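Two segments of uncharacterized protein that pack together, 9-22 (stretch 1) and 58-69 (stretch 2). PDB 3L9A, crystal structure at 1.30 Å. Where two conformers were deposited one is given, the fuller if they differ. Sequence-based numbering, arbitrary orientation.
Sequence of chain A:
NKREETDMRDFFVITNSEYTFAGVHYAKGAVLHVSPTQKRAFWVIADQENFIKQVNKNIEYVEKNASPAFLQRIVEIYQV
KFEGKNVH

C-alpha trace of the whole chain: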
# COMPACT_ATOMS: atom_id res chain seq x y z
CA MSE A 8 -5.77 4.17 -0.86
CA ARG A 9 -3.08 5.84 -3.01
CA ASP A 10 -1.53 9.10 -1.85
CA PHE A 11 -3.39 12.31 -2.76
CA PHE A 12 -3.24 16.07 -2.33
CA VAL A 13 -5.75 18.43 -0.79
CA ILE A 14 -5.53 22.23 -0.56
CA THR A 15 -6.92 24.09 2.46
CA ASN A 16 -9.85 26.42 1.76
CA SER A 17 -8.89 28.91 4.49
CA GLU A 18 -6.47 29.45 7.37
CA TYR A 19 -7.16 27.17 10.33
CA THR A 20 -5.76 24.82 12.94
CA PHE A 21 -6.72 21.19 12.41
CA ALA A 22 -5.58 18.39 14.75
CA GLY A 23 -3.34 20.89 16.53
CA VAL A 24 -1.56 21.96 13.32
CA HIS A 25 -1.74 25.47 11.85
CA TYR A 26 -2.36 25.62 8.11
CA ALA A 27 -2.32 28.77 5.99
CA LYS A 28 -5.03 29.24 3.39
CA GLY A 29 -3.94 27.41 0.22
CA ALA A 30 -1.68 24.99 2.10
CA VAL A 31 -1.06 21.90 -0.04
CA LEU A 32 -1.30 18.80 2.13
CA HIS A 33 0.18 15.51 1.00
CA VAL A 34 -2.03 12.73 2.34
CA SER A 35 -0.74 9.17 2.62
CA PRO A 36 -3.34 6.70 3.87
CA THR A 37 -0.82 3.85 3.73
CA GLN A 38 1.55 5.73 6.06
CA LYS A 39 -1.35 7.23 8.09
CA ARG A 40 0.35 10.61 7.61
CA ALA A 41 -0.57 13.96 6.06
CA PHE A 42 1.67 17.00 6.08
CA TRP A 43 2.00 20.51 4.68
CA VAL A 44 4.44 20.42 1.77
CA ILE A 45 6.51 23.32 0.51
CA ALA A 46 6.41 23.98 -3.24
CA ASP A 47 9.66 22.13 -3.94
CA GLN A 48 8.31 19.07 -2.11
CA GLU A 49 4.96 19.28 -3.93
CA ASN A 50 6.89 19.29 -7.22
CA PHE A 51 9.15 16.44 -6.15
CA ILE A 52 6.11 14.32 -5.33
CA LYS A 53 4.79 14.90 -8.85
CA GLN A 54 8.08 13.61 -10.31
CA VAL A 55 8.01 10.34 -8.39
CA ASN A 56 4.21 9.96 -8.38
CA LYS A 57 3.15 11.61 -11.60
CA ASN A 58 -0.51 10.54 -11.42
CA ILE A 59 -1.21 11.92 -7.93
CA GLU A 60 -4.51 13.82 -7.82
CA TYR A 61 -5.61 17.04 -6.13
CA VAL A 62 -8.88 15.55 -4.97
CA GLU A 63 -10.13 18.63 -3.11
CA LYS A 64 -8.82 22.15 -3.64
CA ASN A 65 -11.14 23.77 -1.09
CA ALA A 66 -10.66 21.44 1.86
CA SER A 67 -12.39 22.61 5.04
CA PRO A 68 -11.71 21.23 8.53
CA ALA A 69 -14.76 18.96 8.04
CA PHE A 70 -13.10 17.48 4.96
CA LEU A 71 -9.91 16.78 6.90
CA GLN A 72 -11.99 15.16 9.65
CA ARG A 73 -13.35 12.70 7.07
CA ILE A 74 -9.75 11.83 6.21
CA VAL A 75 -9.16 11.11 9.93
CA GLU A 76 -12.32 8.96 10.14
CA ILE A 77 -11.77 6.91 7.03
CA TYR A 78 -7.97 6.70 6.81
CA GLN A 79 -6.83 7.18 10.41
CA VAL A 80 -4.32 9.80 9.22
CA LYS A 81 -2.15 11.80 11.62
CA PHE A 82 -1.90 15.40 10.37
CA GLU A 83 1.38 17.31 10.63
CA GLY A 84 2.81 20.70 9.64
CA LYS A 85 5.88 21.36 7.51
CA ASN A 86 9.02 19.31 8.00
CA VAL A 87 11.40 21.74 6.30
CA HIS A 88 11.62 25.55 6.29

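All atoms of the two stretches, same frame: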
# COMPACT_ATOMS: atom_id res chain seq x y z
N ARG A 9 -4.22 5.06 -2.51
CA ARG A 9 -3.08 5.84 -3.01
C ARG A 9 -2.92 7.17 -2.28
O ARG A 9 -3.84 7.64 -1.62
CB ARG A 9 -3.24 6.09 -4.53
CG ARG A 9 -4.44 6.89 -4.95
CD ARG A 9 -4.77 6.76 -6.45
NE ARG A 9 -5.67 5.64 -6.75
CZ ARG A 9 -5.36 4.60 -7.52
NH1 ARG A 9 -4.16 4.51 -8.08
NH2 ARG A 9 -6.26 3.64 -7.73
N ASP A 10 -1.74 7.76 -2.39
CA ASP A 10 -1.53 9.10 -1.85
C ASP A 10 -2.33 10.12 -2.67
O ASP A 10 -2.61 9.89 -3.85
CB ASP A 10 -0.05 9.46 -1.91
CG ASP A 10 0.84 8.54 -1.08
OD1 ASP A 10 0.35 7.86 -0.15
OD2 ASP A 10 2.06 8.54 -1.36
N PHE A 11 -2.68 11.24 -2.06
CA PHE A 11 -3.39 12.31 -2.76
C PHE A 11 -3.08 13.64 -2.13
O PHE A 11 -2.60 13.71 -1.00
CB PHE A 11 -4.91 12.05 -2.82
CG PHE A 11 -5.59 11.91 -1.47
CD1 PHE A 11 -6.13 13.01 -0.83
CD2 PHE A 11 -5.74 10.67 -0.88
CE1 PHE A 11 -6.81 12.88 0.39
CE2 PHE A 11 -6.40 10.53 0.36
CZ PHE A 11 -6.94 11.64 0.97
N PHE A 12 -3.35 14.72 -2.87
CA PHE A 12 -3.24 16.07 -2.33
C PHE A 12 -4.61 16.65 -2.01
O PHE A 12 -5.60 16.38 -2.72
CB PHE A 12 -2.63 17.02 -3.36
CG PHE A 12 -1.15 16.87 -3.60
CD1 PHE A 12 -0.22 16.97 -2.57
CD2 PHE A 12 -0.68 16.72 -4.91
CE1 PHE A 12 1.16 16.89 -2.83
CE2 PHE A 12 0.68 16.65 -5.17
CZ PHE A 12 1.60 16.73 -4.14
N VAL A 13 -4.65 17.49 -0.98
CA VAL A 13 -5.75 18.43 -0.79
C VAL A 13 -5.14 19.81 -0.60
O VAL A 13 -3.95 19.94 -0.31
CB VAL A 13 -6.69 18.06 0.40
CG1 VAL A 13 -7.32 16.69 0.20
CG2 VAL A 13 -5.97 18.13 1.73
N ILE A 14 -5.97 20.85 -0.76
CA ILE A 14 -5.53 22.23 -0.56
C ILE A 14 -6.51 22.87 0.40
O ILE A 14 -7.72 22.80 0.20
CB ILE A 14 -5.48 23.03 -1.88
CG1 ILE A 14 -4.69 22.27 -2.95
CG2 ILE A 14 -4.87 24.41 -1.64
CD1 ILE A 14 -4.52 23.02 -4.26
N THR A 15 -6.01 23.50 1.46
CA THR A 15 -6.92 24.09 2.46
C THR A 15 -7.70 25.27 1.88
O THR A 15 -7.15 26.08 1.12
CB THR A 15 -6.19 24.53 3.71
OG1 THR A 15 -5.28 25.57 3.36
CG2 THR A 15 -5.45 23.35 4.36
N ASN A 16 -8.97 25.36 2.26
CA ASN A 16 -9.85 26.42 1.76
C ASN A 16 -9.71 27.75 2.50
O ASN A 16 -10.25 28.76 2.05
CB ASN A 16 -11.32 25.97 1.78
CG ASN A 16 -11.90 25.91 3.19
OD1 ASN A 16 -11.17 25.90 4.18
ND2 ASN A 16 -13.22 25.86 3.28
N SER A 17 -9.03 27.73 3.64
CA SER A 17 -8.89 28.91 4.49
C SER A 17 -7.80 28.60 5.50
O SER A 17 -7.27 27.48 5.54
CB SER A 17 -10.21 29.21 5.22
OG SER A 17 -10.61 28.10 6.01
N GLU A 18 -7.45 29.59 6.31
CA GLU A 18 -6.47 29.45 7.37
C GLU A 18 -7.15 28.88 8.61
O GLU A 18 -8.19 29.40 9.06
CB GLU A 18 -5.85 30.82 7.66
CG GLU A 18 -4.80 30.81 8.77
CD GLU A 18 -3.95 32.06 8.78
OE1 GLU A 18 -3.43 32.41 9.85
OE2 GLU A 18 -3.78 32.71 7.72
N TYR A 19 -6.59 27.80 9.15
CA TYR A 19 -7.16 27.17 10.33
C TYR A 19 -6.17 26.25 11.00
O TYR A 19 -5.17 25.86 10.40
CB TYR A 19 -8.47 26.42 10.01
CG TYR A 19 -8.42 25.40 8.89
CD1 TYR A 19 -7.80 24.16 9.05
CD2 TYR A 19 -9.07 25.66 7.68
CE1 TYR A 19 -7.80 23.21 8.03
CE2 TYR A 19 -9.08 24.72 6.65
CZ TYR A 19 -8.45 23.50 6.84
OH TYR A 19 -8.47 22.54 5.84
N THR A 20 -6.47 25.91 12.26
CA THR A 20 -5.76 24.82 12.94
C THR A 20 -6.63 23.58 12.89
O THR A 20 -7.82 23.63 13.24
CB THR A 20 -5.49 25.17 14.41
OG1 THR A 20 -4.67 26.34 14.46
CG2 THR A 20 -4.79 24.03 15.13
N PHE A 21 -6.05 22.48 12.41
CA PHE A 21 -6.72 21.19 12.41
C PHE A 21 -5.81 20.18 13.10
O PHE A 21 -4.61 20.15 12.82
CB PHE A 21 -7.07 20.71 10.99
CG PHE A 21 -7.76 19.38 11.00
CD1 PHE A 21 -9.12 19.29 11.29
CD2 PHE A 21 -7.03 18.20 10.81
CE1 PHE A 21 -9.76 18.05 11.34
CE2 PHE A 21 -7.65 16.98 10.88
CZ PHE A 21 -9.02 16.89 11.14
N ALA A 22 -6.36 19.39 14.02
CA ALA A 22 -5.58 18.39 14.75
C ALA A 22 -4.30 19.00 15.35
O ALA A 22 -3.22 18.40 15.33
CB ALA A 22 -5.27 17.17 13.86
N ASN A 58 0.95 10.61 -11.31
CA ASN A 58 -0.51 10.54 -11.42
C ASN A 58 -1.26 10.95 -10.15
O ASN A 58 -2.48 10.81 -10.09
CB ASN A 58 -0.93 9.14 -11.87
CG ASN A 58 -0.37 8.78 -13.24
OD1 ASN A 58 -0.45 9.58 -14.17
ND2 ASN A 58 0.21 7.59 -13.35
N ILE A 59 -0.55 11.47 -9.16
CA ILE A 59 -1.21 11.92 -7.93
C ILE A 59 -2.26 12.98 -8.27
O ILE A 59 -2.06 13.82 -9.15
CB ILE A 59 -0.18 12.44 -6.89
CG1 ILE A 59 -0.87 12.59 -5.53
CG2 ILE A 59 0.52 13.73 -7.36
CD1 ILE A 59 0.08 12.87 -4.37
N GLU A 60 -3.39 12.91 -7.58
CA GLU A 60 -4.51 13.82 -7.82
C GLU A 60 -4.69 14.85 -6.70
O GLU A 60 -4.46 14.54 -5.53
CB GLU A 60 -5.81 13.02 -7.94
CG GLU A 60 -5.89 12.13 -9.17
CD GLU A 60 -7.25 11.49 -9.30
OE1 GLU A 60 -7.52 10.50 -8.58
OE2 GLU A 60 -8.06 12.00 -10.10
N TYR A 61 -5.13 16.05 -7.08
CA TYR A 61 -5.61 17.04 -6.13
C TYR A 61 -7.11 16.81 -6.00
O TYR A 61 -7.90 17.31 -6.80
CB TYR A 61 -5.34 18.46 -6.63
CG TYR A 61 -3.88 18.82 -6.72
CD1 TYR A 61 -3.26 19.59 -5.73
CD2 TYR A 61 -3.11 18.41 -7.81
CE1 TYR A 61 -1.92 19.93 -5.82
CE2 TYR A 61 -1.76 18.74 -7.91
CZ TYR A 61 -1.18 19.50 -6.92
OH TYR A 61 0.15 19.82 -7.05
N VAL A 62 -7.50 16.03 -5.00
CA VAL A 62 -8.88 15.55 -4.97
C VAL A 62 -9.85 16.58 -4.40
O VAL A 62 -11.06 16.45 -4.59
CB VAL A 62 -9.01 14.22 -4.20
CG1 VAL A 62 -8.20 13.13 -4.87
CG2 VAL A 62 -8.60 14.39 -2.75
N GLU A 63 -9.32 17.56 -3.66
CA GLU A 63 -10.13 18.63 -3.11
C GLU A 63 -9.25 19.85 -2.97
O GLU A 63 -8.30 19.85 -2.19
CB GLU A 63 -10.71 18.23 -1.74
CG GLU A 63 -11.53 19.31 -1.06
CD GLU A 63 -12.64 19.82 -1.93
OE1 GLU A 63 -12.52 20.94 -2.46
OE2 GLU A 63 -13.65 19.09 -2.10
N LYS A 64 -9.59 20.91 -3.71
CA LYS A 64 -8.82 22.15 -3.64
C LYS A 64 -9.45 23.21 -2.74
O LYS A 64 -8.94 24.33 -2.63
CB LYS A 64 -8.51 22.68 -5.05
CG LYS A 64 -7.65 21.72 -5.88
CD LYS A 64 -7.12 22.34 -7.18
CE LYS A 64 -8.18 22.37 -8.27
NZ LYS A 64 -7.59 22.88 -9.54
N ASN A 65 -10.55 22.86 -2.06
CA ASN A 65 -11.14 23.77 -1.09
C ASN A 65 -11.46 22.98 0.16
O ASN A 65 -12.61 22.95 0.60
CB ASN A 65 -12.35 24.49 -1.70
CG ASN A 65 -11.93 25.57 -2.71
OD1 ASN A 65 -11.65 25.28 -3.87
ND2 ASN A 65 -11.83 26.80 -2.23
N ALA A 66 -10.43 22.34 0.73
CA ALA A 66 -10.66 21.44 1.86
C ALA A 66 -10.88 22.22 3.15
O ALA A 66 -10.01 23.00 3.58
CB ALA A 66 -9.49 20.48 2.02
N SER A 67 -12.04 22.01 3.76
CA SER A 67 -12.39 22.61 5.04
C SER A 67 -11.92 21.68 6.16
O SER A 67 -11.56 20.52 5.92
CB SER A 67 -13.92 22.75 5.13
OG SER A 67 -14.46 21.44 5.19
N PRO A 68 -11.97 22.15 7.42
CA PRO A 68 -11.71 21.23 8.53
C PRO A 68 -12.60 19.99 8.52
O PRO A 68 -12.14 18.91 8.88
CB PRO A 68 -11.96 22.10 9.78
CG PRO A 68 -11.67 23.52 9.28
CD PRO A 68 -12.19 23.54 7.87
N ALA A 69 -13.86 20.12 8.11
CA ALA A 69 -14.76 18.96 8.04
C ALA A 69 -14.27 17.92 7.04
O ALA A 69 -14.42 16.72 7.26
CB ALA A 69 -16.19 19.39 7.72
O HOH W 1 -4.15 10.61 -6.02
O HOH W 2 -14.94 24.26 1.01

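The most unusual feature of this contact is a parallel pairing whose register slips as it proceeds. Phe12 pairs with Tyr61, but three residues later Thr15 pairs with Ala66, so stretch 2 spends five residues where stretch 1 spends three. One extra residue is taken up at Val62, whose phi/psi of -82/-19 departs from an extended strand, so that Ile14 N meets Glu63 O; the other is taken up at Lys64 and Asn65, where the chain turns a corner.

The backbone ladder nevertheless survives. Phe12 N donates to Glu60 O (2.9 Å, N-H...O angle 170°), and Phe12 O accepts from Val62 N at 3.0 Å with a more bent 149°. Ile14 N then reaches Glu63 O at 2.9 Å, while Ile14 O accepts from Ala66 N at 2.8 Å and 165°. These two bonds from one residue span the corner. Asn16 N to Ala66 O (2.9 Å, 160°) closes the series. Ala66 O is shared, because Tyr19 OH also donates to it at 2.8 Å, approaching from the ring's edge.

Where the ladder begins, a water continues the link: it donates to Asp10 O and accepts from Glu60 N. A second water joins Asn16 ND2 to Asn65 O.

Side chains reinforce the pairing. The rings of Phe12 and Tyr61 form an offset stack, with centroids 4.7 Å apart and planes inclined by 29°. Ile59 CD1 lies 4.0 Å from the Phe12 ring centroid and only 14° off its normal, which places the methyl over a face. Among the other apolar contacts, Phe11 CD1 meets Val62 CG2 at 3.4 Å, and Val13 CB lies 4.0 Å from Ala66 CB.

At the far end, Pro68 CG sits 3.7 Å from the Tyr19 ring centroid, 8° off the normal. The tyrosine thus uses its hydroxyl for a polar bond and its ring face for a CH-pi contact, tying the second strand of stretch 1 to the start of the helix.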